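E3 ubiquitin-protein ligase HERC2 (Homo sapiens, PDB 4L1M) probably acts as an E3 ubiquitin ligase that attaches ubiquitin to target proteins, and is represented here by its first RCC1-like beta-propeller domain. Local coordinates at residues 166-171 with 208-213; 172-177 with 197-202. All coordinates share one frame; numbering follows the deposited sequence.

How the interactions relate
Residues 166-171 and 172-177 follow one another along the chain, from the second to the third strand of one four-stranded blade of the seven-bladed propeller. The chain then makes a long excursion before 197-202 comes back to pair with 172-177, so interaction 2 closes this loop and adds strand 196-198 as the last strand of the blade. Beyond it the chain turns inward into strand 207-212, the first of the next blade, whose residues 208-213 pack on 166-171 in interaction 1. Interaction 2 is therefore nested inside interaction 1: the inner closure completes a blade, and the outer one joins it to its successor.

Interaction 1 of 2, residues 166-171 with 208-213; sequences AAITAE and IDVACG
Ile168 and Val210 meet between two blades, their side chains sliding past each other in opposite directions. In Ile168, CG1 stands anti to the carbonyl carbon (chi1 -58°) and the chain runs on extended, which carries CD1 across to the facing strand. There CD1 rests 3.7 Å from the backbone C of Asp209 and 3.8 Å from CG1 of Val210. The same CG1 branch of Val210 also touches the CB of Ala166, at 4.2 Å, so one methyl sits against two residues of strand 164-169. Further along, the CB of Ala166 lies 4.3 Å from the SG of Cys212. The facing strand segments run almost exactly antiparallel (177°) but 7.7 Å apart, and no hydrogen bond crosses; they are the first strand of one blade and the second strand of the blade before it. At the start of strand 207-212, Ile208 and Asp209 form a classic beta bulge. The CB of Asp209 points away from Ile168, and its OD2 accepts a hydrogen bond from Val264 N in the following blade. The seam is made of apolar side chains and of one methyl lying on the backbone of Ile208 and Asp209, suggesting that shape and exclusion of water, rather than directional bonds, hold these segments together.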
ATOM      1  N   ALA A 166       5.771  -0.877  -9.347  1.00 36.27           N
ATOM      2  CA  ALA A 166       5.080  -0.119 -10.376  1.00 38.06           C
ATOM      3  C   ALA A 166       5.280   1.384 -10.206  1.00 40.36           C
ATOM      4  O   ALA A 166       5.720   1.860  -9.138  1.00 40.70           O
ATOM      5  CB  ALA A 166       3.602  -0.456 -10.389  1.00 36.98           C
ATOM      6  N   ALA A 167       4.966   2.126 -11.270  1.00 39.04           N
ATOM      7  CA  ALA A 167       4.947   3.551 -11.186  1.00 40.15           C
ATOM      8  C   ALA A 167       4.028   4.153 -12.226  1.00 40.65           C
ATOM      9  O   ALA A 167       3.813   3.583 -13.277  1.00 42.57           O
ATOM     10  CB  ALA A 167       6.356   4.093 -11.341  1.00 42.44           C
ATOM     11  N   ILE A 168       3.493   5.321 -11.924  1.00 41.54           N
ATOM     12  CA  ILE A 168       2.565   6.013 -12.810  1.00 43.54           C
ATOM     13  C   ILE A 168       3.167   7.377 -13.188  1.00 45.38           C
ATOM     14  O   ILE A 168       3.684   8.086 -12.325  1.00 44.54           O
ATOM     15  CB  ILE A 168       1.193   6.198 -12.113  1.00 43.67           C
ATOM     16  CG1 ILE A 168       0.621   4.844 -11.692  1.00 42.48           C
ATOM     17  CG2 ILE A 168       0.192   6.867 -13.036  1.00 46.20           C
ATOM     18  CD1 ILE A 168      -0.579   4.933 -10.768  1.00 41.95           C
ATOM     19  N   THR A 169       3.078   7.748 -14.464  1.00 46.76           N
ATOM     20  CA  THR A 169       3.521   9.061 -14.902  1.00 48.51           C
ATOM     21  C   THR A 169       2.395  10.080 -14.832  1.00 49.57           C
ATOM     22  O   THR A 169       1.236   9.729 -14.629  1.00 49.66           O
ATOM     23  CB  THR A 169       4.065   9.016 -16.330  1.00 50.91           C
ATOM     24  OG1 THR A 169       3.006   8.702 -17.261  1.00 51.94           O
ATOM     25  CG2 THR A 169       5.165   7.984 -16.415  1.00 50.39           C
ATOM     26  N   ALA A 170       2.738  11.348 -15.026  1.00 51.86           N
ATOM     27  CA  ALA A 170       1.740  12.426 -14.994  1.00 53.22           C
ATOM     28  C   ALA A 170       0.730  12.307 -16.163  1.00 54.92           C
ATOM     29  O   ALA A 170      -0.440  12.595 -15.973  1.00 53.93           O
ATOM     30  CB  ALA A 170       2.416  13.784 -14.982  1.00 53.78           C
ATOM     31  N   GLU A 171       1.185  11.849 -17.337  1.00 57.02           N
ATOM     32  CA  GLU A 171       0.283  11.529 -18.496  1.00 59.73           C
ATOM     33  C   GLU A 171      -0.699  10.369 -18.237  1.00 56.71           C
ATOM     34  O   GLU A 171      -1.650  10.219 -18.979  1.00 55.54           O
ATOM     35  CB  GLU A 171       1.092  11.078 -19.713  1.00 63.13           C
ATOM     36  CG  GLU A 171       1.746  12.161 -20.514  1.00 69.64           C
ATOM     37  CD  GLU A 171       2.570  11.612 -21.682  1.00 74.68           C
ATOM     38  OE1 GLU A 171       2.935  12.415 -22.577  1.00 82.88           O
ATOM     39  OE2 GLU A 171       2.866  10.393 -21.706  1.00 72.05           O
ATOM     40  N   ILE A 208      -4.601   6.384 -12.626  1.00 46.03           N
ATOM     41  CA  ILE A 208      -4.408   7.285 -11.468  1.00 46.54           C
ATOM     42  C   ILE A 208      -4.055   6.599 -10.150  1.00 45.10           C
ATOM     43  O   ILE A 208      -3.603   7.262  -9.219  1.00 45.04           O
ATOM     44  CB  ILE A 208      -5.631   8.188 -11.221  1.00 47.28           C
ATOM     45  CG1 ILE A 208      -6.845   7.353 -10.774  1.00 46.55           C
ATOM     46  CG2 ILE A 208      -5.916   9.023 -12.470  1.00 49.02           C
ATOM     47  CD1 ILE A 208      -8.053   8.193 -10.397  1.00 47.90           C
ATOM     48  N   ASP A 209      -4.294   5.304 -10.044  1.00 44.35           N
ATOM     49  CA  ASP A 209      -3.832   4.553  -8.896  1.00 43.38           C
ATOM     50  C   ASP A 209      -3.490   3.135  -9.312  1.00 41.57           C
ATOM     51  O   ASP A 209      -3.997   2.631 -10.323  1.00 41.26           O
ATOM     52  CB  ASP A 209      -4.883   4.549  -7.787  1.00 45.11           C
ATOM     53  CG  ASP A 209      -4.307   4.150  -6.445  1.00 46.52           C
ATOM     54  OD1 ASP A 209      -3.112   4.474  -6.155  1.00 47.50           O
ATOM     55  OD2 ASP A 209      -5.050   3.499  -5.671  1.00 48.56           O
ATOM     56  N   VAL A 210      -2.627   2.504  -8.531  1.00 39.92           N
ATOM     57  CA  VAL A 210      -2.227   1.126  -8.743  1.00 39.69           C
ATOM     58  C   VAL A 210      -1.855   0.522  -7.398  1.00 38.86           C
ATOM     59  O   VAL A 210      -1.303   1.204  -6.556  1.00 40.62           O
ATOM     60  CB  VAL A 210      -1.041   1.027  -9.738  1.00 40.24           C
ATOM     61  CG1 VAL A 210       0.213   1.634  -9.166  1.00 40.11           C
ATOM     62  CG2 VAL A 210      -0.777  -0.420 -10.135  1.00 40.94           C
ATOM     63  N   ALA A 211      -2.154  -0.761  -7.200  1.00 38.86           N
ATOM     64  CA  ALA A 211      -1.746  -1.480  -5.986  1.00 37.41           C
ATOM     65  C   ALA A 211      -1.258  -2.908  -6.338  1.00 38.57           C
ATOM     66  O   ALA A 211      -1.801  -3.568  -7.243  1.00 38.28           O
ATOM     67  CB  ALA A 211      -2.879  -1.527  -4.984  1.00 36.74           C
ATOM     68  N   CYS A 212      -0.225  -3.357  -5.622  1.00 37.44           N
ATOM     69  CA  CYS A 212       0.415  -4.609  -5.889  1.00 37.16           C
ATOM     70  C   CYS A 212       0.256  -5.594  -4.731  1.00 37.21           C
ATOM     71  O   CYS A 212       0.264  -5.199  -3.587  1.00 36.94           O
ATOM     72  CB  CYS A 212       1.875  -4.358  -6.141  1.00 38.19           C
ATOM     73  SG  CYS A 212       2.175  -3.237  -7.507  1.00 42.45           S
ATOM     74  N   GLY A 213       0.151  -6.887  -5.052  1.00 37.61           N
ATOM     75  CA  GLY A 213      -0.061  -7.922  -4.064  1.00 36.52           C
ATOM     76  C   GLY A 213       1.166  -8.766  -3.762  1.00 35.66           C
ATOM     77  O   GLY A 213       2.281  -8.415  -4.125  1.00 37.44           O
TER

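Interaction 2 of 2, residues 172-177 with 197-202; sequences GELYTW and MLVAGL
Val199 N donates to Leu174 O over 2.8 Å, the first of three backbone bonds that join these segments. The other two make Thr176 and Met197 a hydrogen-bonded antiparallel pair: Thr176 N lies 3.1 Å from Met197 O, and Met197 N 3.0 Å from Thr176 O. Between this pair and the Leu174-Val199 bond, Tyr175 faces Leu198 as a non-hydrogen-bonded pair.

On the face carrying Tyr175 and Leu198, Leu198 packs under the Tyr175 ring. Its CG is anti to the backbone N (chi1 -178°), bringing CD1 over one ring face, offset toward the rim, while CB touches Tyr175 CE2 at 3.9 Å. The same CD1 meets Glu173 CB at 3.7 Å, the two side chains crossing at about a right angle. Within segment 172-177, Tyr175 OH donates to Glu173 OE1 from above the carboxylate plane, 46° out of it, linking the two side chains that Leu198 CD1 touches.

On the side where Thr176 lies, the CG2 branch of Val199 touches both Leu174 CG, 3.9 Å away, and Thr176 OG1, at 3.6 Å. Leu174 and Val199 lie alongside each other, pointing the same way, and Leu202 adds its CD1 to the Leu174 side. Thr176 OG1 has its hydrogen bond elsewhere, to Leu185 O, within the excursion that leads to strand 196-198.

Farther out, strand 174-178 bonds on its inner side to strand 164-169 through the backbones of Tyr175 with Ala167 and Trp177 with Ser165. Leu174 and Leu202 face the next blade, touching Val207 and Trp231, and Gly172 shares a backbone bond with Val207. Strand 196-198 is the last of the four strands of this blade, at its outer edge, and the flank formed by Leu174 and Leu202 rests on strands 207-212 and 228-232 of the next.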
ATOM      1  N   GLY A 172      -0.407   9.497 -17.262  1.00 52.77           N
ATOM      2  CA  GLY A 172      -1.257   8.342 -16.990  1.00 50.88           C
ATOM      3  C   GLY A 172      -0.774   7.001 -17.542  1.00 48.63           C
ATOM      4  O   GLY A 172      -1.550   6.060 -17.638  1.00 48.18           O
ATOM      5  N   GLU A 173       0.497   6.898 -17.899  1.00 47.95           N
ATOM      6  CA  GLU A 173       1.084   5.592 -18.236  1.00 46.42           C
ATOM      7  C   GLU A 173       1.442   4.832 -16.976  1.00 43.11           C
ATOM      8  O   GLU A 173       1.870   5.424 -15.995  1.00 44.65           O
ATOM      9  CB  GLU A 173       2.348   5.760 -19.070  1.00 48.32           C
ATOM     10  CG  GLU A 173       2.119   6.361 -20.443  1.00 51.17           C
ATOM     11  CD  GLU A 173       3.407   6.464 -21.255  1.00 53.05           C
ATOM     12  OE1 GLU A 173       4.495   6.639 -20.646  1.00 51.40           O
ATOM     13  OE2 GLU A 173       3.312   6.366 -22.505  1.00 54.72           O
ATOM     14  N   LEU A 174       1.290   3.518 -17.022  1.00 40.74           N
ATOM     15  CA  LEU A 174       1.630   2.632 -15.919  1.00 37.72           C
ATOM     16  C   LEU A 174       2.786   1.727 -16.332  1.00 37.58           C
ATOM     17  O   LEU A 174       2.722   1.090 -17.365  1.00 37.08           O
ATOM     18  CB  LEU A 174       0.430   1.773 -15.546  1.00 36.13           C
ATOM     19  CG  LEU A 174       0.744   0.686 -14.524  1.00 34.53           C
ATOM     20  CD1 LEU A 174       1.213   1.310 -13.222  1.00 33.94           C
ATOM     21  CD2 LEU A 174      -0.453  -0.210 -14.282  1.00 33.35           C
ATOM     22  N   TYR A 175       3.836   1.689 -15.508  1.00 37.75           N
ATOM     23  CA  TYR A 175       5.028   0.872 -15.741  1.00 37.93           C
ATOM     24  C   TYR A 175       5.093  -0.125 -14.619  1.00 37.22           C
ATOM     25  O   TYR A 175       4.839   0.235 -13.485  1.00 35.93           O
ATOM     26  CB  TYR A 175       6.305   1.744 -15.753  1.00 38.87           C
ATOM     27  CG  TYR A 175       6.415   2.595 -17.003  1.00 40.60           C
ATOM     28  CD1 TYR A 175       5.754   3.805 -17.099  1.00 41.23           C
ATOM     29  CD2 TYR A 175       7.142   2.161 -18.096  1.00 42.10           C
ATOM     30  CE1 TYR A 175       5.835   4.572 -18.241  1.00 43.37           C
ATOM     31  CE2 TYR A 175       7.217   2.906 -19.251  1.00 43.85           C
ATOM     32  CZ  TYR A 175       6.564   4.116 -19.327  1.00 44.95           C
ATOM     33  OH  TYR A 175       6.650   4.877 -20.491  1.00 45.84           O
ATOM     34  N   THR A 176       5.396  -1.380 -14.938  1.00 38.15           N
ATOM     35  CA  THR A 176       5.604  -2.396 -13.924  1.00 38.28           C
ATOM     36  C   THR A 176       6.910  -3.117 -14.200  1.00 40.60           C
ATOM     37  O   THR A 176       7.412  -3.079 -15.319  1.00 43.59           O
ATOM     38  CB  THR A 176       4.483  -3.430 -13.931  1.00 38.65           C
ATOM     39  OG1 THR A 176       4.257  -3.871 -15.274  1.00 38.82           O
ATOM     40  CG2 THR A 176       3.191  -2.833 -13.375  1.00 37.65           C
ATOM     41  N   TRP A 177       7.499  -3.721 -13.163  1.00 40.54           N
ATOM     42  CA  TRP A 177       8.740  -4.497 -13.320  1.00 40.41           C
ATOM     43  C   TRP A 177       8.985  -5.379 -12.107  1.00 39.80           C
ATOM     44  O   TRP A 177       8.362  -5.206 -11.071  1.00 36.72           O
ATOM     45  CB  TRP A 177       9.945  -3.584 -13.613  1.00 40.81           C
ATOM     46  CG  TRP A 177      10.324  -2.615 -12.516  1.00 40.31           C
ATOM     47  CD1 TRP A 177      11.342  -2.760 -11.609  1.00 40.27           C
ATOM     48  CD2 TRP A 177       9.712  -1.350 -12.220  1.00 39.62           C
ATOM     49  NE1 TRP A 177      11.392  -1.682 -10.769  1.00 39.29           N
ATOM     50  CE2 TRP A 177      10.405  -0.802 -11.111  1.00 38.79           C
ATOM     51  CE3 TRP A 177       8.636  -0.631 -12.768  1.00 39.28           C
ATOM     52  CZ2 TRP A 177      10.071   0.437 -10.554  1.00 38.88           C
ATOM     53  CZ3 TRP A 177       8.293   0.600 -12.197  1.00 39.57           C
ATOM     54  CH2 TRP A 177       9.019   1.126 -11.113  1.00 38.70           C
ATOM     55  N   MET A 197       8.565  -1.408 -17.579  1.00 44.99           N
ATOM     56  CA  MET A 197       7.938  -1.653 -18.868  1.00 47.78           C
ATOM     57  C   MET A 197       6.496  -1.177 -18.886  1.00 44.76           C
ATOM     58  O   MET A 197       5.727  -1.469 -17.982  1.00 42.72           O
ATOM     59  CB  MET A 197       8.019  -3.131 -19.231  1.00 51.20           C
ATOM     60  CG  MET A 197       7.578  -3.446 -20.662  1.00 56.72           C
ATOM     61  SD  MET A 197       7.954  -5.166 -21.048  1.00 65.66           S
ATOM     62  CE  MET A 197       6.749  -5.502 -22.368  1.00 69.96           C
ATOM     63  N   LEU A 198       6.158  -0.450 -19.947  1.00 45.36           N
ATOM     64  CA  LEU A 198       4.834   0.092 -20.155  1.00 45.46           C
ATOM     65  C   LEU A 198       3.792  -0.995 -20.157  1.00 43.83           C
ATOM     66  O   LEU A 198       3.962  -2.012 -20.817  1.00 44.74           O
ATOM     67  CB  LEU A 198       4.778   0.823 -21.496  1.00 48.72           C
ATOM     68  CG  LEU A 198       3.441   1.515 -21.847  1.00 50.35           C
ATOM     69  CD1 LEU A 198       3.123   2.619 -20.843  1.00 49.99           C
ATOM     70  CD2 LEU A 198       3.469   2.091 -23.246  1.00 52.36           C
ATOM     71  N   VAL A 199       2.709  -0.786 -19.419  1.00 42.09           N
ATOM     72  CA  VAL A 199       1.562  -1.676 -19.518  1.00 42.02           C
ATOM     73  C   VAL A 199       0.715  -1.244 -20.738  1.00 44.14           C
ATOM     74  O   VAL A 199      -0.207  -0.426 -20.630  1.00 45.54           O
ATOM     75  CB  VAL A 199       0.739  -1.719 -18.211  1.00 39.60           C
ATOM     76  CG1 VAL A 199      -0.421  -2.688 -18.333  1.00 39.48           C
ATOM     77  CG2 VAL A 199       1.611  -2.152 -17.061  1.00 37.83           C
ATOM     78  N   ALA A 200       1.019  -1.824 -21.892  1.00 45.63           N
ATOM     79  CA  ALA A 200       0.303  -1.509 -23.149  1.00 48.40           C
ATOM     80  C   ALA A 200      -1.229  -1.616 -23.072  1.00 48.77           C
ATOM     81  O   ALA A 200      -1.925  -0.851 -23.700  1.00 50.30           O
ATOM     82  CB  ALA A 200       0.819  -2.399 -24.283  1.00 48.89           C
ATOM     83  N   GLY A 201      -1.738  -2.580 -22.320  1.00 48.63           N
ATOM     84  CA  GLY A 201      -3.176  -2.799 -22.239  1.00 49.79           C
ATOM     85  C   GLY A 201      -3.995  -1.625 -21.733  1.00 50.55           C
ATOM     86  O   GLY A 201      -5.208  -1.581 -21.940  1.00 50.89           O
ATOM     87  N   LEU A 202      -3.358  -0.698 -21.020  1.00 50.71           N
ATOM     88  CA  LEU A 202      -4.057   0.500 -20.521  1.00 51.97           C
ATOM     89  C   LEU A 202      -3.680   1.759 -21.281  1.00 53.94           C
ATOM     90  O   LEU A 202      -4.152   2.816 -20.959  1.00 54.33           O
ATOM     91  CB  LEU A 202      -3.801   0.659 -19.012  1.00 50.30           C
ATOM     92  CG  LEU A 202      -4.526  -0.401 -18.172  1.00 48.50           C
ATOM     93  CD1 LEU A 202      -3.933  -0.504 -16.777  1.00 47.92           C
ATOM     94  CD2 LEU A 202      -6.010  -0.111 -18.066  1.00 50.05           C
TER